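Local coordinates for BlEst2 (Bacillus licheniformis, PDB 6WPX), which probably hydrolyses ester bonds as a lipase of the alpha/beta-hydrolase type, in a propeptide form whose C-terminal domain has autoinhibitory effects, at residues A[61-66]-A[80-85]; A[124-129]-A[239-244]; A[147-152]-A[186-191]; A[222-227]-A[233-238]; A[255-258]-A[262-265]. One frame throughout, in Å; residues are numbered along the deposited sequence.

Contact 1. Residues A[61-66]-A[80-85]; sequences SAWFDE and AAFIDL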
# COMPACT_ATOMS: atom_id res chain seq x y z
N SER A 61 16.56 10.80 6.99
CA SER A 61 17.37 9.74 7.60
C SER A 61 17.20 8.37 6.90
O SER A 61 18.09 7.52 7.03
CB SER A 61 17.10 9.64 9.10
OG SER A 61 15.78 9.19 9.33
N ALA A 62 16.12 8.19 6.11
CA ALA A 62 15.87 6.97 5.32
C ALA A 62 17.07 6.74 4.37
O ALA A 62 17.41 5.60 4.08
CB ALA A 62 14.61 7.13 4.49
N TRP A 63 17.72 7.82 3.92
CA TRP A 63 18.85 7.74 2.99
C TRP A 63 20.17 7.47 3.67
O TRP A 63 21.14 7.19 2.98
CB TRP A 63 18.92 9.01 2.12
CG TRP A 63 17.61 9.32 1.45
CD1 TRP A 63 16.71 10.29 1.82
CD2 TRP A 63 16.97 8.55 0.42
NE1 TRP A 63 15.59 10.21 1.02
CE2 TRP A 63 15.72 9.16 0.15
CE3 TRP A 63 17.37 7.44 -0.37
CZ2 TRP A 63 14.88 8.71 -0.88
CZ3 TRP A 63 16.51 6.98 -1.35
CH2 TRP A 63 15.27 7.60 -1.59
N PHE A 64 20.21 7.53 5.02
CA PHE A 64 21.45 7.34 5.76
C PHE A 64 21.43 6.18 6.74
O PHE A 64 22.48 5.55 6.91
CB PHE A 64 21.82 8.64 6.51
CG PHE A 64 22.10 9.82 5.61
CD1 PHE A 64 21.06 10.60 5.10
CD2 PHE A 64 23.40 10.16 5.26
CE1 PHE A 64 21.33 11.68 4.26
CE2 PHE A 64 23.66 11.26 4.45
CZ PHE A 64 22.63 12.01 3.96
N ASP A 65 20.28 5.87 7.39
CA ASP A 65 20.23 4.78 8.37
C ASP A 65 20.47 3.43 7.70
O ASP A 65 19.70 3.01 6.85
CB ASP A 65 18.95 4.82 9.22
CG ASP A 65 18.76 6.10 10.03
OD1 ASP A 65 19.78 6.75 10.37
OD2 ASP A 65 17.60 6.41 10.37
N GLU A 66 21.62 2.80 8.03
CA GLU A 66 22.05 1.52 7.45
C GLU A 66 21.98 1.64 5.92
O GLU A 66 21.56 0.70 5.24
CB GLU A 66 21.20 0.34 8.00
CG GLU A 66 21.42 0.14 9.49
CD GLU A 66 20.66 -1.00 10.14
OE1 GLU A 66 20.20 -1.91 9.42
OE2 GLU A 66 20.58 -1.00 11.39
N ALA A 80 24.16 16.27 -4.19
CA ALA A 80 22.87 15.80 -3.72
C ALA A 80 22.37 16.65 -2.60
O ALA A 80 23.15 17.35 -1.96
CB ALA A 80 22.98 14.34 -3.27
N ALA A 81 21.06 16.60 -2.36
CA ALA A 81 20.39 17.30 -1.26
C ALA A 81 19.32 16.36 -0.71
O ALA A 81 18.88 15.46 -1.41
CB ALA A 81 19.78 18.62 -1.73
N PHE A 82 19.01 16.49 0.56
CA PHE A 82 18.07 15.59 1.24
C PHE A 82 17.10 16.47 1.97
O PHE A 82 17.52 17.43 2.60
CB PHE A 82 18.85 14.68 2.23
CG PHE A 82 19.96 13.90 1.55
CD1 PHE A 82 21.22 14.46 1.38
CD2 PHE A 82 19.72 12.63 1.03
CE1 PHE A 82 22.23 13.76 0.69
CE2 PHE A 82 20.73 11.92 0.37
CZ PHE A 82 21.97 12.50 0.17
N ILE A 83 15.81 16.15 1.87
CA ILE A 83 14.76 16.98 2.47
C ILE A 83 13.86 16.19 3.42
O ILE A 83 13.60 15.00 3.21
CB ILE A 83 13.96 17.68 1.32
CG1 ILE A 83 12.97 18.74 1.88
CG2 ILE A 83 13.25 16.63 0.40
CD1 ILE A 83 12.42 19.71 0.90
N ASP A 84 13.37 16.88 4.45
CA ASP A 84 12.38 16.34 5.36
C ASP A 84 11.08 17.02 4.94
O ASP A 84 11.01 18.25 4.91
CB ASP A 84 12.66 16.73 6.82
CG ASP A 84 13.83 16.03 7.47
OD1 ASP A 84 14.37 15.11 6.85
OD2 ASP A 84 14.19 16.40 8.60
N LEU A 85 10.08 16.22 4.58
CA LEU A 85 8.73 16.71 4.30
C LEU A 85 7.93 16.22 5.47
O LEU A 85 8.52 15.70 6.42
CB LEU A 85 8.19 16.15 2.97
CG LEU A 85 8.97 16.52 1.69
CD1 LEU A 85 8.27 15.95 0.46
CD2 LEU A 85 9.13 18.06 1.54
O HOH W 1 14.48 12.80 1.99
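An aromatic cluster of Trp63, Phe64 and Phe82 seats the short 3-10 turn that follows strand 50-53 against strand 80-83 of the alpha/beta-hydrolase sheet. Phe82 is the shared member; its chi1 of -56° sets CG opposite the carbonyl carbon, which puts the ring towards the 3-10 turn. Phe64 makes an edge-to-face (T-shaped) pair with it, the two ring planes meeting at 62° with centroids 4.7 Å apart. The CE1-CZ edge of Phe64 is directed at one face of Phe82, with CZ over the ring centre and 3.7 Å from Phe82 CE1. Trp63 packs obliquely on the CD2-CE2 side of the same ring: its CB lies 3.8 Å from Phe82 CE2, and the indole and phenyl planes are 46° apart. Phe52 of strand 50-53 meets both Trp63 and Phe82, and Phe35 reaches Phe82 as well, extending the aromatic core into the neighbouring strands. Ala70 of helix 69-75 touches Phe64 and Phe82. The backbone turn that presents the two adjacent aromatics is closed at Ser61 O, which accepts from the N atoms of Phe64 and Asp65. Polar chemistry enters through one water, which accepts from Trp63 NE1 at 3.0 Å in the indole plane and donates to Ile83 O at 2.7 Å.

Contact 2. Residues A[124-129]-A[239-244]; sequences DSQSAL and ARLPYA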
# COMPACT_ATOMS: atom_id res chain seq x y z
N ASP A 124 4.29 13.06 -3.67
CA ASP A 124 4.56 14.43 -3.20
C ASP A 124 5.35 15.16 -4.30
O ASP A 124 5.16 16.35 -4.54
CB ASP A 124 5.40 14.42 -1.91
CG ASP A 124 4.80 13.70 -0.73
OD1 ASP A 124 3.55 13.50 -0.72
OD2 ASP A 124 5.55 13.42 0.23
N SER A 125 6.27 14.43 -4.94
CA SER A 125 7.12 14.96 -6.01
C SER A 125 6.30 15.44 -7.18
O SER A 125 6.50 16.56 -7.64
CB SER A 125 8.15 13.93 -6.45
OG SER A 125 9.08 13.79 -5.39
N GLN A 126 5.35 14.60 -7.65
CA GLN A 126 4.48 14.96 -8.78
C GLN A 126 3.62 16.11 -8.43
O GLN A 126 3.42 16.97 -9.28
CB GLN A 126 3.59 13.80 -9.20
CG GLN A 126 4.17 12.95 -10.27
CD GLN A 126 3.06 12.31 -11.07
OE1 GLN A 126 2.12 11.75 -10.52
NE2 GLN A 126 3.18 12.33 -12.39
N SER A 127 3.07 16.11 -7.21
CA SER A 127 2.24 17.21 -6.74
C SER A 127 3.05 18.51 -6.78
O SER A 127 2.55 19.51 -7.28
CB SER A 127 1.74 16.93 -5.33
OG SER A 127 1.11 18.09 -4.82
N ALA A 128 4.31 18.49 -6.25
CA ALA A 128 5.18 19.67 -6.26
C ALA A 128 5.34 20.17 -7.68
O ALA A 128 5.09 21.35 -7.93
CB ALA A 128 6.55 19.32 -5.68
N LEU A 129 5.68 19.30 -8.61
CA LEU A 129 5.92 19.71 -10.00
C LEU A 129 4.70 20.14 -10.78
O LEU A 129 4.74 21.16 -11.45
CB LEU A 129 6.66 18.60 -10.74
CG LEU A 129 8.18 18.67 -10.68
CD1 LEU A 129 8.70 18.41 -9.31
CD2 LEU A 129 8.78 17.67 -11.58
N ALA A 239 2.83 0.88 -8.87
CA ALA A 239 4.07 1.65 -8.79
C ALA A 239 4.40 2.36 -10.11
O ALA A 239 5.44 3.05 -10.21
CB ALA A 239 5.22 0.75 -8.37
N ARG A 240 3.51 2.23 -11.11
CA ARG A 240 3.75 2.76 -12.46
C ARG A 240 2.96 4.01 -12.80
O ARG A 240 1.95 4.29 -12.14
CB ARG A 240 3.44 1.67 -13.53
CG ARG A 240 4.11 0.33 -13.31
CD ARG A 240 5.59 0.50 -12.98
NE ARG A 240 6.28 -0.78 -13.00
CZ ARG A 240 7.59 -0.93 -13.03
NH1 ARG A 240 8.39 0.14 -13.04
NH2 ARG A 240 8.12 -2.14 -13.04
N LEU A 241 3.42 4.74 -13.83
CA LEU A 241 2.76 5.90 -14.42
C LEU A 241 2.60 5.62 -15.93
O LEU A 241 3.53 5.07 -16.55
CB LEU A 241 3.51 7.22 -14.18
CG LEU A 241 3.55 7.74 -12.74
CD1 LEU A 241 4.58 8.87 -12.63
CD2 LEU A 241 2.18 8.25 -12.31
N PRO A 242 1.43 5.96 -16.53
CA PRO A 242 1.20 5.60 -17.95
C PRO A 242 2.16 6.20 -18.98
O PRO A 242 2.41 5.56 -20.00
CB PRO A 242 -0.25 6.04 -18.21
CG PRO A 242 -0.57 7.00 -17.12
CD PRO A 242 0.25 6.60 -15.93
N TYR A 243 2.70 7.38 -18.72
CA TYR A 243 3.60 8.11 -19.64
C TYR A 243 5.05 7.99 -19.19
O TYR A 243 5.91 8.64 -19.77
CB TYR A 243 3.21 9.60 -19.64
CG TYR A 243 2.80 10.07 -18.25
CD1 TYR A 243 3.76 10.40 -17.30
CD2 TYR A 243 1.46 10.11 -17.88
CE1 TYR A 243 3.39 10.76 -16.00
CE2 TYR A 243 1.08 10.47 -16.59
CZ TYR A 243 2.05 10.79 -15.66
OH TYR A 243 1.70 11.17 -14.40
N ALA A 244 5.32 7.24 -18.11
CA ALA A 244 6.69 7.14 -17.61
C ALA A 244 7.48 6.04 -18.30
O ALA A 244 6.91 5.15 -18.94
CB ALA A 244 6.66 6.87 -16.11
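Gln126, reaching out from helix 121-131, meets Tyr243 and Leu241 coming from the opposite direction, from the irregular run ahead of strand 245-246. The amide and the phenol are moderately turned against each other, their planes 31° apart, and they meet edge on. Gln126 NE2 lies at the rim of the tyrosine ring and donates to Tyr243 OH over 2.8 Å. This bond is fairly straight, 160° at the hydrogen, and the hydroxyl oxygen lies almost exactly in the amide plane. Tyr243 follows Pro242 in a type I turn from Leu241 to Ala244; a chi1 of 37° tucks its CG between the two main-chain branches, which aims the ring at the helix. Leu241 flanks the amide with its two methyl branches, CD1 lying 3.7 Å from Gln126 NE2 and CD2 3.9 Å from Gln126 OE1. Tyr202 of strand 201-205 packs against both Gln126 and Leu241. The amide oxygen and the same phenol oxygen have further partners: Gln126 OE1 accepts from Arg188 NH1, and Tyr243 OH also bonds Asp192 OD1. With a donor facing its oxygen and an acceptor facing its nitrogen, the buried amide has a defined flip, and the phenol, having accepted from Gln126, probably donates its O-H to Asp192 OD1.

Contact 3. Residues A[147-152]-A[186-191]; sequences PHHGSQ and SFRDQT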
# COMPACT_ATOMS: atom_id res chain seq x y z
N PRO A 147 3.55 4.23 -4.64
CA PRO A 147 2.19 3.80 -4.99
C PRO A 147 1.44 4.89 -5.77
O PRO A 147 0.50 5.50 -5.24
CB PRO A 147 1.55 3.49 -3.64
CG PRO A 147 2.26 4.42 -2.66
CD PRO A 147 3.65 4.66 -3.23
N HIS A 148 1.83 5.12 -7.04
CA HIS A 148 1.15 6.12 -7.90
C HIS A 148 -0.35 5.81 -8.05
O HIS A 148 -1.13 6.73 -8.28
CB HIS A 148 1.81 6.19 -9.28
CG HIS A 148 3.20 6.75 -9.24
ND1 HIS A 148 3.44 8.08 -8.94
CD2 HIS A 148 4.38 6.12 -9.46
CE1 HIS A 148 4.75 8.23 -9.04
NE2 HIS A 148 5.36 7.07 -9.35
N HIS A 149 -0.76 4.52 -7.94
CA HIS A 149 -2.18 4.14 -8.06
C HIS A 149 -2.78 3.78 -6.69
O HIS A 149 -3.86 3.23 -6.61
CB HIS A 149 -2.41 3.03 -9.11
CG HIS A 149 -1.94 3.41 -10.49
ND1 HIS A 149 -2.80 3.94 -11.43
CD2 HIS A 149 -0.69 3.40 -11.00
CE1 HIS A 149 -2.07 4.18 -12.50
NE2 HIS A 149 -0.79 3.89 -12.29
N GLY A 150 -2.07 4.10 -5.62
CA GLY A 150 -2.54 3.83 -4.28
C GLY A 150 -2.06 2.53 -3.68
O GLY A 150 -1.48 1.67 -4.35
N SER A 151 -2.34 2.39 -2.40
CA SER A 151 -1.96 1.24 -1.61
C SER A 151 -3.20 0.46 -1.14
O SER A 151 -4.06 1.03 -0.47
CB SER A 151 -1.15 1.71 -0.40
OG SER A 151 -1.03 0.63 0.51
N GLN A 152 -3.27 -0.84 -1.51
CA GLN A 152 -4.38 -1.71 -1.06
C GLN A 152 -4.28 -1.94 0.47
O GLN A 152 -5.28 -2.22 1.12
CB GLN A 152 -4.43 -3.05 -1.81
CG GLN A 152 -4.70 -2.90 -3.34
CD GLN A 152 -3.39 -2.85 -4.13
OE1 GLN A 152 -2.34 -2.42 -3.64
NE2 GLN A 152 -3.46 -3.26 -5.40
N SER A 186 -8.51 9.33 -8.17
CA SER A 186 -8.93 10.72 -8.37
C SER A 186 -7.67 11.60 -8.57
O SER A 186 -7.65 12.40 -9.50
CB SER A 186 -9.73 11.18 -7.16
OG SER A 186 -10.04 12.56 -7.21
N PHE A 187 -6.61 11.43 -7.74
CA PHE A 187 -5.36 12.18 -7.90
C PHE A 187 -4.79 11.93 -9.30
O PHE A 187 -4.43 12.88 -9.97
CB PHE A 187 -4.31 11.82 -6.82
CG PHE A 187 -3.01 12.59 -6.97
CD1 PHE A 187 -2.89 13.90 -6.50
CD2 PHE A 187 -1.92 12.03 -7.63
CE1 PHE A 187 -1.70 14.62 -6.68
CE2 PHE A 187 -0.74 12.75 -7.82
CZ PHE A 187 -0.62 14.03 -7.33
N ARG A 188 -4.78 10.66 -9.77
CA ARG A 188 -4.34 10.29 -11.12
C ARG A 188 -5.15 11.05 -12.17
O ARG A 188 -4.57 11.65 -13.09
CB ARG A 188 -4.48 8.76 -11.35
CG ARG A 188 -3.49 7.90 -10.56
CD ARG A 188 -2.20 7.56 -11.33
NE ARG A 188 -1.50 8.77 -11.73
CZ ARG A 188 -0.74 9.50 -10.93
NH1 ARG A 188 -0.23 10.64 -11.36
NH2 ARG A 188 -0.46 9.08 -9.70
N ASP A 189 -6.48 11.08 -12.01
CA ASP A 189 -7.38 11.77 -12.93
C ASP A 189 -7.07 13.28 -13.07
O ASP A 189 -7.13 13.81 -14.18
CB ASP A 189 -8.84 11.54 -12.53
CG ASP A 189 -9.82 12.19 -13.49
OD1 ASP A 189 -10.08 11.60 -14.56
OD2 ASP A 189 -10.29 13.31 -13.19
N GLN A 190 -6.75 13.96 -11.95
CA GLN A 190 -6.43 15.40 -11.86
C GLN A 190 -4.99 15.73 -12.26
O GLN A 190 -4.66 16.91 -12.41
CB GLN A 190 -6.59 15.87 -10.41
CG GLN A 190 -8.01 15.80 -9.83
CD GLN A 190 -8.03 16.49 -8.49
OE1 GLN A 190 -7.29 16.12 -7.56
NE2 GLN A 190 -8.81 17.55 -8.38
N THR A 191 -4.13 14.72 -12.35
CA THR A 191 -2.71 14.92 -12.60
C THR A 191 -2.24 14.53 -14.00
O THR A 191 -1.48 15.27 -14.63
CB THR A 191 -1.92 14.16 -11.49
OG1 THR A 191 -2.39 14.60 -10.21
CG2 THR A 191 -0.41 14.34 -11.57
O HOH W 2 1.73 10.21 -8.30
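Arg188 of helix 181-191 lies against the type I turn from Pro147 to Gly150, and the dense part of the contact is where its aliphatic chain and one guanidinium nitrogen meet His148 and His149. NH2 of Arg188 donates to His148 O over 2.8 Å at an N-H...O angle of 160°. The oxygen lies in the guanidinium plane, at its edge, whereas the donor is tilted from the carbonyl plane. Bends at chi2 (-93°) and chi3 (59°) fold the arginine back, bringing its CD to 3.3 Å from the same His148 O. That CD also covers one face of the His149 ring in a CH-pi contact, 3.8 Å from the ring centroid and offset toward the rim.

The less directly packed part is bridged by a single water, which sits 2.8 Å from His148 ND1 in the imidazole plane and accepts from Arg188 NH2; these two nitrogens, His148 ND1 and Arg188 NH2, are 4.1 Å apart. The more exposed flank is a separate place, that of His149, whose NE2 makes a weak hydrogen bond to Arg240 O. Beyond NH2, the guanidinium is fixed at NH1 by Asp192 and Gln126, and His148 NE2 bonds Thr143 OG1. The turn lies between strand 138-144 and helix 152-157, while on helix 181-191 Phe187 and Thr191 pack on helix 121-131, and Ser186 and Asp189 touch Phe480 of strand 479-480.

Contact 4. Residues A[222-227]-A[233-238]; sequences VYLNMF and AVTEKN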
# COMPACT_ATOMS: atom_id res chain seq x y z
N VAL A 222 2.27 -11.17 1.23
CA VAL A 222 1.25 -12.20 0.96
C VAL A 222 -0.13 -11.55 0.84
O VAL A 222 -0.94 -12.04 0.08
CB VAL A 222 1.29 -13.41 1.94
CG1 VAL A 222 2.66 -14.11 1.91
CG2 VAL A 222 0.92 -13.01 3.35
N TYR A 223 -0.38 -10.45 1.55
CA TYR A 223 -1.63 -9.71 1.38
C TYR A 223 -1.67 -9.16 -0.06
O TYR A 223 -2.63 -9.37 -0.79
CB TYR A 223 -1.76 -8.56 2.39
CG TYR A 223 -3.15 -7.96 2.36
CD1 TYR A 223 -4.21 -8.55 3.05
CD2 TYR A 223 -3.43 -6.85 1.57
CE1 TYR A 223 -5.50 -8.05 2.96
CE2 TYR A 223 -4.71 -6.31 1.51
CZ TYR A 223 -5.75 -6.93 2.18
OH TYR A 223 -6.99 -6.38 2.10
N LEU A 224 -0.62 -8.46 -0.47
CA LEU A 224 -0.58 -7.87 -1.80
C LEU A 224 -0.45 -8.90 -2.92
O LEU A 224 -0.86 -8.61 -4.04
CB LEU A 224 0.49 -6.78 -1.90
CG LEU A 224 0.28 -5.56 -1.02
CD1 LEU A 224 1.44 -4.61 -1.18
CD2 LEU A 224 -1.04 -4.82 -1.34
N ASN A 225 0.02 -10.13 -2.60
CA ASN A 225 0.08 -11.25 -3.56
C ASN A 225 -1.32 -11.58 -4.08
O ASN A 225 -1.43 -12.14 -5.16
CB ASN A 225 0.67 -12.51 -2.91
CG ASN A 225 2.16 -12.58 -3.00
OD1 ASN A 225 2.80 -11.72 -3.60
ND2 ASN A 225 2.74 -13.55 -2.36
N MET A 226 -2.37 -11.21 -3.35
CA MET A 226 -3.74 -11.44 -3.81
C MET A 226 -4.04 -10.57 -5.03
O MET A 226 -4.96 -10.88 -5.78
CB MET A 226 -4.75 -11.11 -2.71
CG MET A 226 -4.66 -12.06 -1.51
SD MET A 226 -6.02 -11.76 -0.38
CE MET A 226 -5.73 -9.97 0.05
N PHE A 227 -3.30 -9.45 -5.19
CA PHE A 227 -3.46 -8.47 -6.28
C PHE A 227 -2.43 -8.68 -7.39
O PHE A 227 -2.78 -8.52 -8.55
CB PHE A 227 -3.40 -7.04 -5.73
CG PHE A 227 -4.41 -6.75 -4.65
CD1 PHE A 227 -5.70 -6.32 -4.97
CD2 PHE A 227 -4.09 -6.89 -3.30
CE1 PHE A 227 -6.64 -6.06 -3.97
CE2 PHE A 227 -5.03 -6.63 -2.30
CZ PHE A 227 -6.30 -6.21 -2.64
N ALA A 233 4.87 -3.78 0.06
CA ALA A 233 4.08 -2.60 0.43
C ALA A 233 3.33 -2.02 -0.74
O ALA A 233 2.33 -1.36 -0.55
CB ALA A 233 5.00 -1.53 1.03
N VAL A 234 3.86 -2.20 -1.96
CA VAL A 234 3.26 -1.60 -3.15
C VAL A 234 3.28 -2.64 -4.25
O VAL A 234 4.29 -3.32 -4.41
CB VAL A 234 4.02 -0.30 -3.60
CG1 VAL A 234 3.34 0.36 -4.80
CG2 VAL A 234 4.18 0.71 -2.45
N THR A 235 2.18 -2.74 -5.02
CA THR A 235 2.15 -3.68 -6.17
C THR A 235 2.88 -3.06 -7.36
O THR A 235 2.87 -1.85 -7.52
CB THR A 235 0.73 -4.09 -6.54
OG1 THR A 235 0.07 -2.95 -7.07
CG2 THR A 235 -0.05 -4.69 -5.34
N GLU A 236 3.49 -3.90 -8.20
CA GLU A 236 4.23 -3.42 -9.36
C GLU A 236 3.29 -2.55 -10.24
O GLU A 236 3.69 -1.47 -10.68
CB GLU A 236 4.82 -4.62 -10.14
CG GLU A 236 5.45 -4.24 -11.47
CD GLU A 236 4.54 -4.15 -12.68
OE1 GLU A 236 4.91 -3.47 -13.65
OE2 GLU A 236 3.44 -4.75 -12.64
N LYS A 237 2.05 -3.02 -10.48
CA LYS A 237 1.10 -2.25 -11.30
C LYS A 237 0.78 -0.87 -10.69
O LYS A 237 0.65 0.11 -11.42
CB LYS A 237 -0.18 -3.05 -11.59
CG LYS A 237 0.02 -4.14 -12.65
CD LYS A 237 0.17 -3.57 -14.09
CE LYS A 237 1.06 -4.41 -14.96
NZ LYS A 237 1.44 -3.71 -16.21
N ASN A 238 0.70 -0.79 -9.34
CA ASN A 238 0.40 0.49 -8.71
C ASN A 238 1.61 1.38 -8.54
O ASN A 238 1.44 2.52 -8.17
CB ASN A 238 -0.33 0.27 -7.37
CG ASN A 238 -1.75 -0.21 -7.53
OD1 ASN A 238 -2.16 -0.69 -8.59
ND2 ASN A 238 -2.57 -0.04 -6.52
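Leu224 of helix 218-224 drives one methyl branch onto the peptide link between Ala233 and Val234. Its CD1 comes within 3.2 Å of Ala233 C and 3.5 Å of Val234 N, a tight fit of a methyl on a peptide group. The other branch turns to Thr235: Leu224 CD2 and Leu224 CB each lie about 4.1 Å from Thr235 CG2, the two side chains meeting roughly at right angles. Phe227 adds only its CB to the same methyl, also at 4.1 Å, while its ring leads away from the contact. One threonine methyl thus gathers three carbons from the segment 222-227.

The next shell explains why these groups stand where they do. Further along the chain, Phe227 N bonds Leu224 O at 2.8 Å, a turn that brings the CB atoms of both residues to the side of Thr235. In Thr235 the hydroxyl is directed away from the methyl contact: with chi1 at 68°, OG1 accepts from Asn238 N at 3.2 Å, leaving CG2 for the apolar side. Asp231 OD1 accepts from the backbone N atoms of both Ala233 and Val234, holding the peptide that Leu224 presses upon. Farther out, Gln152 of helix 152-157 covers Leu224 and Thr235, and Val222 and Tyr223 touch strands 313-320 and 290-297 of the antiparallel sheet that follows in the chain. The apolar half of the arrangement joins helix 218-224 to the run after it, and the polar half is an ST motif, in which Thr235 OG1 accepts from Asn238 N across residues with helical backbone angles.

Contact 5. Residues A[255-258]-A[262-265]; sequences FSII and LTFP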
# COMPACT_ATOMS: atom_id res chain seq x y z
N PHE A 255 11.97 -2.18 1.51
CA PHE A 255 13.07 -1.61 2.29
C PHE A 255 14.37 -1.60 1.48
O PHE A 255 15.09 -0.62 1.53
CB PHE A 255 13.30 -2.37 3.62
CG PHE A 255 12.11 -2.43 4.56
CD1 PHE A 255 11.20 -1.38 4.63
CD2 PHE A 255 11.94 -3.50 5.42
CE1 PHE A 255 10.11 -1.43 5.50
CE2 PHE A 255 10.86 -3.53 6.31
CZ PHE A 255 9.96 -2.50 6.34
N SER A 256 14.67 -2.68 0.76
CA SER A 256 15.92 -2.77 0.02
C SER A 256 16.03 -1.83 -1.22
O SER A 256 17.13 -1.53 -1.67
CB SER A 256 16.21 -4.21 -0.37
OG SER A 256 15.42 -4.61 -1.47
N ILE A 257 14.89 -1.40 -1.76
CA ILE A 257 14.83 -0.55 -2.97
C ILE A 257 15.50 0.83 -2.77
O ILE A 257 15.84 1.48 -3.75
CB ILE A 257 13.38 -0.43 -3.51
CG1 ILE A 257 13.37 -0.06 -5.02
CG2 ILE A 257 12.52 0.54 -2.66
CD1 ILE A 257 11.97 -0.10 -5.68
N ILE A 258 15.71 1.25 -1.53
CA ILE A 258 16.38 2.54 -1.27
C ILE A 258 17.82 2.38 -0.85
O ILE A 258 18.47 3.39 -0.58
CB ILE A 258 15.62 3.47 -0.30
CG1 ILE A 258 15.40 2.83 1.08
CG2 ILE A 258 14.34 3.93 -0.97
CD1 ILE A 258 15.14 3.87 2.22
N LEU A 262 22.51 -1.07 -3.72
CA LEU A 262 21.66 -1.90 -4.53
C LEU A 262 21.04 -1.14 -5.71
O LEU A 262 21.08 -1.64 -6.83
CB LEU A 262 20.53 -2.55 -3.68
CG LEU A 262 20.96 -3.52 -2.54
CD1 LEU A 262 19.72 -4.10 -1.83
CD2 LEU A 262 21.81 -4.70 -3.07
N THR A 263 20.47 0.04 -5.48
CA THR A 263 19.71 0.71 -6.55
C THR A 263 20.35 1.95 -7.15
O THR A 263 20.00 2.26 -8.30
CB THR A 263 18.29 1.01 -6.11
OG1 THR A 263 18.33 1.81 -4.93
CG2 THR A 263 17.47 -0.27 -5.90
N PHE A 264 21.27 2.65 -6.45
CA PHE A 264 21.91 3.78 -7.12
C PHE A 264 22.55 3.35 -8.46
O PHE A 264 22.29 4.04 -9.45
CB PHE A 264 22.96 4.51 -6.25
CG PHE A 264 23.44 5.78 -6.91
CD1 PHE A 264 24.49 5.74 -7.83
CD2 PHE A 264 22.82 7.00 -6.64
CE1 PHE A 264 24.88 6.90 -8.51
CE2 PHE A 264 23.22 8.16 -7.32
CZ PHE A 264 24.26 8.10 -8.25
N PRO A 265 23.35 2.26 -8.56
CA PRO A 265 23.91 1.90 -9.88
C PRO A 265 22.83 1.59 -10.92
O PRO A 265 23.05 1.82 -12.12
CB PRO A 265 24.75 0.65 -9.57
CG PRO A 265 24.96 0.64 -8.13
CD PRO A 265 23.77 1.28 -7.52
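Thr263 and Ile257 share the single hydrogen bond across this contact, between helix 260-267 and the 3-10 turn 256-258 just before it. Thr263 OG1 donates to Ile257 O over 2.8 Å. The donor stands above the carbonyl plane, 48° out of it, so the approach does not follow a lone pair. A chi1 of 57° places OG1 in the cleft between the main-chain N and carbonyl carbon of Thr263, with CG2 opposite that carbon, and both branches reach Ile257 O. Ahead of the 3-10 turn, Asp253 OD1 accepts from Phe255 N and Ser256 N.

Close methyl-to-carbonyl packing lies beside the bond: Thr263 CG2 rests 3.2 Å from Ile257 O, and Leu262 CD1 3.7 Å from Ser256 O.

The apolar contacts are Thr263 CG2 to Ile257 CG1 at 4.2 Å and, at the more exposed border, Leu262 CD1 to Ser256 CB at 3.8 Å. Beyond the two segments, Met69 of helix 69-75 packs on Thr263, and Tyr118 of strand 113-118 on Ile257 and Ile258.

Chemically, one buried hydroxyl directs its proton mainly to Ile257 O, with a weak second approach to Lys259 O, and so links the 3-10 turn to the helix.

How the contacts relate
From the N terminus, contact 1 closes a short loop around helix 69-75, bringing the turn after strand 50-53 back to strand 80-83. Contact 2 then spans a long excursion, from helix 121-131 to the approach to strand 245-246. Within that excursion lie contact 3, between the turn after strand 138-144 and helix 181-191, and contact 4, from helix 218-224 to the run after it; these two follow in series. Contact 5 comes last, as a local closure from the 3-10 turn 256-258 onto helix 260-267. No contacts cross. In space, contacts 2 and 3 adjoin, contact 4 meets contact 3 through Asn238, and Ile258 of contact 5 packs against Ala62 and Trp63 of contact 1.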